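Local coordinates for cell wall surface anchor family protein (PDB 3TW0) that probably serves as the adhesive tip of the group B Streptococcus pilus, presenting a metal-binding von Willebrand factor type A fold for attachment to host surfaces, at residues S31-K36 with G326-P331; G174-S179 with E339-S344. The protein carries 2 engineered substitutions. All coordinates share one frame; numbering follows the deposited sequence.

Interaction 1: residues S31-K36 with G326-P331; sequences SQRALK and GVNGDP
Arg-33 reaches from the first turn of helix 33-48 to the loop 326-331, which leaves strand 319-324 of the central parallel sheet in this von Willebrand factor type A fold. The loop lies near the metal-ion-dependent adhesion site (MIDAS), whose DxSxS run is Asp-18, Ser-20 and Ser-22, and the arginine is the side chain that ties it to the helix. Its chain runs extended from CG to NE; with CG beside the backbone N and anti to the carbonyl carbon (chi1 -81°), it carries the guanidinium across to the carbonyl of Gly-326. The grip is side-on, two nitrogens on one oxygen: Arg-33 NE stands 2.9 Å from Gly-326 O and Arg-33 NH2 2.5 Å from the same atom. The oxygen lies in the guanidinium plane, and NH2 meets it almost head-on while NE comes in at a slant, so the pair should resist rotation of the group. Arg-33 NH2 also gives a weak bond to Asn-328 OD1 at 3.0 Å, the amide standing nearly upright to the guanidinium with its plane 85° away. Gly-326 has positive phi, which by itself favours glycine, and a CB there would point at Arg-33 CG and Ser-31 CB with little room. Arg-33 NH1 bonds the carbonyl O of Ser-22, a metal-site residue.

The margins are looser. The contact lies at the surface, with Ser-31 and Asp-330 partly exposed. Lys-36 and Ser-31 merely flank the loop without touching it, and Asp-330 OD2 lies 4.5 Å from Arg-33 NH1, beyond a salt bridge, its carboxylate being paired instead with Arg-27. Asn-328 also shapes its own loop in an Asx turn, where Asp-330 N donates to Asn-328 OD1 at 2.9 Å.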
ATOM      1  N   SER A  31     -15.721   4.096 -12.956  1.00 31.87           N
ATOM      2  CA  SER A  31     -16.235   3.102 -12.018  1.00 30.43           C
ATOM      3  C   SER A  31     -16.645   3.722 -10.678  1.00 29.88           C
ATOM      4  O   SER A  31     -17.243   3.040  -9.849  1.00 30.66           O
ATOM      5  CB  SER A  31     -15.194   2.004 -11.808  1.00 30.14           C
ATOM      6  OG  SER A  31     -15.282   1.017 -12.816  1.00 29.14           O
ATOM      7  N   GLN A  32     -16.312   5.004 -10.482  1.00 28.63           N
ATOM      8  CA  GLN A  32     -16.627   5.792  -9.268  1.00 27.34           C
ATOM      9  C   GLN A  32     -16.189   5.106  -7.979  1.00 26.00           C
ATOM     10  O   GLN A  32     -16.931   5.033  -6.992  1.00 24.96           O
ATOM     11  CB  GLN A  32     -18.098   6.186  -9.221  1.00 27.63           C
ATOM     12  CG  GLN A  32     -18.541   7.082 -10.386  1.00 30.00           C
ATOM     13  CD  GLN A  32     -20.042   7.411 -10.352  1.00 31.39           C
ATOM     14  OE1 GLN A  32     -20.424   8.574 -10.360  1.00 30.61           O
ATOM     15  NE2 GLN A  32     -20.885   6.385 -10.319  1.00 31.71           N
ATOM     16  N   ARG A  33     -14.955   4.615  -8.007  1.00 24.72           N
ATOM     17  CA  ARG A  33     -14.404   3.854  -6.900  1.00 23.21           C
ATOM     18  C   ARG A  33     -14.503   4.597  -5.566  1.00 22.51           C
ATOM     19  O   ARG A  33     -15.102   4.088  -4.627  1.00 21.94           O
ATOM     20  CB  ARG A  33     -12.977   3.427  -7.217  1.00 23.53           C
ATOM     21  CG  ARG A  33     -12.897   2.201  -8.102  1.00 21.94           C
ATOM     22  CD  ARG A  33     -11.482   1.876  -8.356  1.00 22.19           C
ATOM     23  NE  ARG A  33     -11.351   0.683  -9.166  1.00 22.58           N
ATOM     24  CZ  ARG A  33     -10.388   0.477 -10.057  1.00 22.86           C
ATOM     25  NH1 ARG A  33      -9.467   1.412 -10.262  1.00 19.39           N
ATOM     26  NH2 ARG A  33     -10.355  -0.673 -10.748  1.00 21.62           N
ATOM     27  N   ALA A  34     -13.981   5.817  -5.502  1.00 22.05           N
ATOM     28  CA  ALA A  34     -13.918   6.535  -4.221  1.00 21.58           C
ATOM     29  C   ALA A  34     -15.284   6.931  -3.695  1.00 21.40           C
ATOM     30  O   ALA A  34     -15.539   6.839  -2.490  1.00 20.67           O
ATOM     31  CB  ALA A  34     -13.047   7.730  -4.322  1.00 20.67           C
ATOM     32  N   LEU A  35     -16.145   7.402  -4.591  1.00 21.72           N
ATOM     33  CA  LEU A  35     -17.505   7.792  -4.197  1.00 21.91           C
ATOM     34  C   LEU A  35     -18.196   6.576  -3.579  1.00 21.79           C
ATOM     35  O   LEU A  35     -18.787   6.671  -2.496  1.00 21.56           O
ATOM     36  CB  LEU A  35     -18.309   8.331  -5.395  1.00 21.75           C
ATOM     37  CG  LEU A  35     -19.850   8.501  -5.301  1.00 23.12           C
ATOM     38  CD1 LEU A  35     -20.306   9.500  -4.253  1.00 22.52           C
ATOM     39  CD2 LEU A  35     -20.449   8.863  -6.663  1.00 22.99           C
ATOM     40  N   LYS A  36     -18.093   5.442  -4.262  1.00 21.84           N
ATOM     41  CA  LYS A  36     -18.775   4.217  -3.841  1.00 22.19           C
ATOM     42  C   LYS A  36     -18.184   3.648  -2.557  1.00 21.57           C
ATOM     43  O   LYS A  36     -18.918   3.161  -1.689  1.00 21.19           O
ATOM     44  CB  LYS A  36     -18.805   3.203  -4.996  1.00 22.25           C
ATOM     45  CG  LYS A  36     -19.749   3.642  -6.176  1.00 24.89           C
ATOM     46  CD  LYS A  36     -19.713   2.734  -7.422  1.00 27.92           C
ATOM     47  CE  LYS A  36     -19.114   1.348  -7.119  1.00 33.56           C
ATOM     48  NZ  LYS A  36     -19.953   0.208  -7.621  1.00 37.97           N
ATOM     49  N   GLY A 326     -15.092  -1.892  -7.771  1.00 23.46           N
ATOM     50  CA  GLY A 326     -14.718  -1.798  -9.188  1.00 23.72           C
ATOM     51  C   GLY A 326     -13.401  -2.491  -9.503  1.00 24.28           C
ATOM     52  O   GLY A 326     -12.447  -1.840  -9.933  1.00 24.45           O
ATOM     53  N   VAL A 327     -13.358  -3.806  -9.293  1.00 24.05           N
ATOM     54  CA  VAL A 327     -12.092  -4.567  -9.226  1.00 25.05           C
ATOM     55  C   VAL A 327     -11.599  -4.968 -10.617  1.00 25.84           C
ATOM     56  O   VAL A 327     -12.269  -5.750 -11.319  1.00 25.70           O
ATOM     57  CB  VAL A 327     -12.264  -5.855  -8.337  1.00 24.91           C
ATOM     58  CG1 VAL A 327     -10.960  -6.691  -8.248  1.00 24.09           C
ATOM     59  CG2 VAL A 327     -12.762  -5.489  -6.930  1.00 24.39           C
ATOM     60  N   ASN A 328     -10.436  -4.450 -11.016  1.00 26.00           N
ATOM     61  CA  ASN A 328      -9.829  -4.860 -12.296  1.00 26.39           C
ATOM     62  C   ASN A 328      -8.314  -5.066 -12.266  1.00 26.30           C
ATOM     63  O   ASN A 328      -7.751  -5.436 -13.278  1.00 26.76           O
ATOM     64  CB  ASN A 328     -10.209  -3.893 -13.444  1.00 26.34           C
ATOM     65  CG  ASN A 328      -9.440  -2.567 -13.384  1.00 27.94           C
ATOM     66  OD1 ASN A 328      -8.576  -2.377 -12.530  1.00 27.68           O
ATOM     67  ND2 ASN A 328      -9.779  -1.637 -14.271  1.00 26.45           N
ATOM     68  N   GLY A 329      -7.651  -4.801 -11.136  1.00 26.48           N
ATOM     69  CA  GLY A 329      -6.188  -4.971 -11.058  1.00 26.46           C
ATOM     70  C   GLY A 329      -5.286  -3.779 -11.390  1.00 27.04           C
ATOM     71  O   GLY A 329      -4.058  -3.937 -11.445  1.00 27.47           O
ATOM     72  N   ASP A 330      -5.863  -2.582 -11.553  1.00 26.73           N
ATOM     73  CA  ASP A 330      -5.061  -1.376 -11.837  1.00 26.76           C
ATOM     74  C   ASP A 330      -4.267  -0.902 -10.595  1.00 25.18           C
ATOM     75  O   ASP A 330      -4.853  -0.743  -9.527  1.00 24.58           O
ATOM     76  CB  ASP A 330      -5.959  -0.255 -12.397  1.00 27.57           C
ATOM     77  CG  ASP A 330      -5.175   1.008 -12.859  1.00 32.37           C
ATOM     78  OD1 ASP A 330      -4.049   0.909 -13.412  1.00 37.35           O
ATOM     79  OD2 ASP A 330      -5.716   2.132 -12.696  1.00 40.04           O
ATOM     80  N   PRO A 331      -2.932  -0.715 -10.730  1.00 24.15           N
ATOM     81  CA  PRO A 331      -2.044  -1.069 -11.876  1.00 23.39           C
ATOM     82  C   PRO A 331      -1.255  -2.393 -11.714  1.00 22.74           C
ATOM     83  O   PRO A 331      -0.771  -2.696 -10.616  1.00 21.85           O
ATOM     84  CB  PRO A 331      -1.042   0.083 -11.874  1.00 23.63           C
ATOM     85  CG  PRO A 331      -0.844   0.340 -10.367  1.00 22.38           C
ATOM     86  CD  PRO A 331      -2.201   0.080  -9.721  1.00 23.68           C
TER

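Interaction 2: residues G174-S179 with E339-S344; sequences GVPTMS and EKFMQS. With ACT (acetate ion), chain F.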
ATOM      1  N   GLY A 174      -8.301  -3.471  -4.106  1.00 20.31           N
ATOM      2  CA  GLY A 174      -7.519  -4.700  -3.949  1.00 18.42           C
ATOM      3  C   GLY A 174      -6.160  -4.784  -4.613  1.00 17.50           C
ATOM      4  O   GLY A 174      -5.649  -5.892  -4.845  1.00 15.98           O
ATOM      5  N   VAL A 175      -5.543  -3.640  -4.924  1.00 16.27           N
ATOM      6  CA  VAL A 175      -4.235  -3.694  -5.607  1.00 14.66           C
ATOM      7  C   VAL A 175      -3.161  -2.924  -4.865  1.00 14.75           C
ATOM      8  O   VAL A 175      -2.984  -1.713  -5.106  1.00 15.45           O
ATOM      9  CB  VAL A 175      -4.308  -3.220  -7.090  1.00 15.58           C
ATOM     10  CG1 VAL A 175      -2.962  -3.428  -7.796  1.00 10.51           C
ATOM     11  CG2 VAL A 175      -5.451  -3.937  -7.853  1.00 15.45           C
ATOM     12  N   PRO A 176      -2.456  -3.594  -3.938  1.00 14.78           N
ATOM     13  CA  PRO A 176      -1.408  -2.886  -3.210  1.00 14.16           C
ATOM     14  C   PRO A 176      -0.194  -2.689  -4.083  1.00 14.09           C
ATOM     15  O   PRO A 176       0.156  -3.572  -4.883  1.00 15.57           O
ATOM     16  CB  PRO A 176      -1.103  -3.814  -2.037  1.00 14.27           C
ATOM     17  CG  PRO A 176      -1.338  -5.209  -2.619  1.00 13.18           C
ATOM     18  CD  PRO A 176      -2.538  -5.024  -3.524  1.00 15.28           C
ATOM     19  N   THR A 177       0.461  -1.544  -3.923  1.00 13.15           N
ATOM     20  CA  THR A 177       1.542  -1.143  -4.815  1.00 13.49           C
ATOM     21  C   THR A 177       2.711  -0.578  -4.011  1.00 13.17           C
ATOM     22  O   THR A 177       3.592   0.082  -4.551  1.00 12.67           O
ATOM     23  CB  THR A 177       1.067  -0.041  -5.782  1.00 12.71           C
ATOM     24  OG1 THR A 177       0.586   1.063  -5.011  1.00 14.90           O
ATOM     25  CG2 THR A 177      -0.059  -0.523  -6.688  1.00 13.37           C
ATOM     26  N   MET A 178       2.695  -0.827  -2.706  1.00 13.97           N
ATOM     27  CA  MET A 178       3.772  -0.424  -1.809  1.00 14.70           C
ATOM     28  C   MET A 178       3.746  -1.455  -0.715  1.00 14.33           C
ATOM     29  O   MET A 178       2.661  -1.970  -0.443  1.00 14.25           O
ATOM     30  CB  MET A 178       3.458   0.942  -1.211  1.00 13.61           C
ATOM     31  CG  MET A 178       4.631   1.583  -0.519  1.00 15.22           C
ATOM     32  SD  MET A 178       4.298   3.359  -0.164  1.00 18.55           S
ATOM     33  CE  MET A 178       4.763   4.120  -1.746  1.00 12.69           C
ATOM     34  N   SER A 179       4.892  -1.711  -0.076  1.00 13.30           N
ATOM     35  CA  SER A 179       4.967  -2.704   0.992  1.00 13.34           C
ATOM     36  C   SER A 179       6.217  -2.521   1.807  1.00 13.19           C
ATOM     37  O   SER A 179       7.202  -1.943   1.322  1.00 13.19           O
ATOM     38  CB  SER A 179       4.940  -4.135   0.400  1.00 12.80           C
ATOM     39  OG  SER A 179       6.136  -4.367  -0.328  1.00 11.69           O
ATOM     40  N   GLU A 339      -8.609 -10.078  -6.500  1.00 23.54           N
ATOM     41  CA  GLU A 339      -9.578 -10.846  -5.677  1.00 23.43           C
ATOM     42  C   GLU A 339      -8.898 -11.800  -4.704  1.00 22.29           C
ATOM     43  O   GLU A 339      -9.225 -11.833  -3.503  1.00 22.03           O
ATOM     44  CB  GLU A 339     -10.546 -11.675  -6.543  1.00 24.31           C
ATOM     45  CG  GLU A 339     -11.154 -10.933  -7.708  1.00 28.64           C
ATOM     46  CD  GLU A 339     -12.415 -11.602  -8.239  1.00 34.78           C
ATOM     47  OE1 GLU A 339     -12.591 -12.830  -8.047  1.00 38.40           O
ATOM     48  OE2 GLU A 339     -13.237 -10.884  -8.839  1.00 37.72           O
ATOM     49  N   LYS A 340      -7.992 -12.615  -5.246  1.00 21.14           N
ATOM     50  CA  LYS A 340      -7.230 -13.544  -4.463  1.00 20.07           C
ATOM     51  C   LYS A 340      -6.515 -12.776  -3.356  1.00 18.97           C
ATOM     52  O   LYS A 340      -6.557 -13.167  -2.210  1.00 17.81           O
ATOM     53  CB  LYS A 340      -6.227 -14.299  -5.355  1.00 20.90           C
ATOM     54  CG  LYS A 340      -6.857 -15.440  -6.187  1.00 23.44           C
ATOM     55  CD  LYS A 340      -5.781 -16.101  -7.053  1.00 29.01           C
ATOM     56  CE  LYS A 340      -6.330 -17.315  -7.816  1.00 32.62           C
ATOM     57  NZ  LYS A 340      -5.238 -17.954  -8.633  1.00 36.04           N
ATOM     58  N   PHE A 341      -5.878 -11.655  -3.706  1.00 18.19           N
ATOM     59  CA  PHE A 341      -5.225 -10.842  -2.678  1.00 17.01           C
ATOM     60  C   PHE A 341      -6.194 -10.392  -1.585  1.00 16.66           C
ATOM     61  O   PHE A 341      -5.910 -10.553  -0.383  1.00 17.37           O
ATOM     62  CB  PHE A 341      -4.481  -9.629  -3.249  1.00 16.71           C
ATOM     63  CG  PHE A 341      -4.009  -8.702  -2.164  1.00 16.79           C
ATOM     64  CD1 PHE A 341      -2.992  -9.093  -1.300  1.00 16.12           C
ATOM     65  CD2 PHE A 341      -4.663  -7.498  -1.942  1.00 16.42           C
ATOM     66  CE1 PHE A 341      -2.586  -8.239  -0.250  1.00 17.71           C
ATOM     67  CE2 PHE A 341      -4.271  -6.648  -0.917  1.00 15.51           C
ATOM     68  CZ  PHE A 341      -3.242  -7.007  -0.077  1.00 13.12           C
ATOM     69  N   MET A 342      -7.358  -9.881  -1.976  1.00 15.59           N
ATOM     70  CA  MET A 342      -8.321  -9.439  -1.001  1.00 15.98           C
ATOM     71  C   MET A 342      -8.824 -10.547  -0.117  1.00 16.31           C
ATOM     72  O   MET A 342      -8.976 -10.355   1.093  1.00 16.22           O
ATOM     73  CB  MET A 342      -9.474  -8.677  -1.663  1.00 17.14           C
ATOM     74  CG  MET A 342      -9.084  -7.252  -2.101  1.00 15.44           C
ATOM     75  SD  MET A 342     -10.418  -6.373  -2.969  1.00 17.78           S
ATOM     76  CE  MET A 342     -11.344  -5.801  -1.568  1.00 24.39           C
ATOM     77  N   GLN A 343      -9.041 -11.713  -0.724  1.00 16.26           N
ATOM     78  CA  GLN A 343      -9.456 -12.930  -0.010  1.00 16.64           C
ATOM     79  C   GLN A 343      -8.355 -13.336   0.933  1.00 16.36           C
ATOM     80  O   GLN A 343      -8.638 -13.695   2.076  1.00 17.74           O
ATOM     81  CB  GLN A 343      -9.736 -14.075  -1.005  1.00 15.62           C
ATOM     82  CG  GLN A 343     -11.071 -13.954  -1.723  1.00 17.23           C
ATOM     83  CD  GLN A 343     -11.188 -14.845  -2.971  1.00 21.47           C
ATOM     84  OE1 GLN A 343     -10.190 -15.287  -3.552  1.00 21.30           O
ATOM     85  NE2 GLN A 343     -12.423 -15.090  -3.390  1.00 21.70           N
ATOM     86  N   SER A 344      -7.106 -13.243   0.459  1.00 16.29           N
ATOM     87  CA  SER A 344      -5.903 -13.569   1.262  1.00 15.95           C
ATOM     88  C   SER A 344      -5.786 -12.771   2.566  1.00 16.61           C
ATOM     89  O   SER A 344      -5.225 -13.276   3.543  1.00 14.73           O
ATOM     90  CB  SER A 344      -4.608 -13.422   0.446  1.00 15.81           C
ATOM     91  OG  SER A 344      -4.120 -12.071   0.477  1.00 16.42           O
TER
HETATM   92  C   ACT F 702      -2.184   3.460  -6.635  1.00 17.37           C
HETATM   93  O   ACT F 702      -3.409   3.360  -6.446  1.00 16.64           O
HETATM   94  OXT ACT F 702      -1.495   2.630  -6.001  1.00 15.99           O
HETATM   95  CH3 ACT F 702      -1.569   4.513  -7.545  1.00 17.40           C
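Pro-176 lays its ring over one face of Phe-341, a CH-pi contact in which Pro-176 CG sits 3.8 Å from the centroid of the Phe-341 ring and 19° off the ring normal. The two side chains come from opposite directions. Pro-176 CD lies beside CG over the same face and approaches Phe-341 CE2 to 3.5 Å, toward the rim of the ring. Phe-341 is brought there by a first torsion that sets CG anti to the backbone N (chi1 171°), swinging the ring off the helix toward the loop, where Thr-305 and Thr-306 of helix 302-312 also touch it. In the von Willebrand factor type A fold this joins the loop after strand 165-172 to helix 335-344, beside the metal site whose ligands include Thr-143. The second point of contact is backbone on side chain: Met-342 rests its sulfur against Gly-174, Met-342 SD being 3.5 Å from Gly-174 CA. The methionine chain bends at its last torsion (chi3 82°), and Gly-174, at positive phi, has no side chain to collide with the sulfur. Gly-174 O comes within 3.5 Å of Phe-341 CD2, and this buried carbonyl has no polar partner in the model. Farther along the loop, beyond the helix contact, Thr-177 OG1 donates to the acetate OXT at 2.8 Å, an ion probably taken from the crystallisation liquor that also bonds Thr-143 and Ser-22.

Overall arrangement
Interactions 1 and 2 have centres 13 Å apart and meet directly where their two loops pack together: Val-175 CG2 lies 3.4 Å from Gly-329 CA, and Pro-331 CD lies 3.8 Å from Thr-177 CG2. Each loop follows a neighbouring strand of the parallel sheet, 165-172 or 319-324, and helix 335-344 is the next helix after the loop 326-331. Both contacts border the magnesium site of Ser-20, Ser-22 and Thr-143. The side chain of Arg-33 and the residue Gly-174 each lie about 7 Å from the ion, consistent with a second-shell place for Arg-33, which bonds Ser-22.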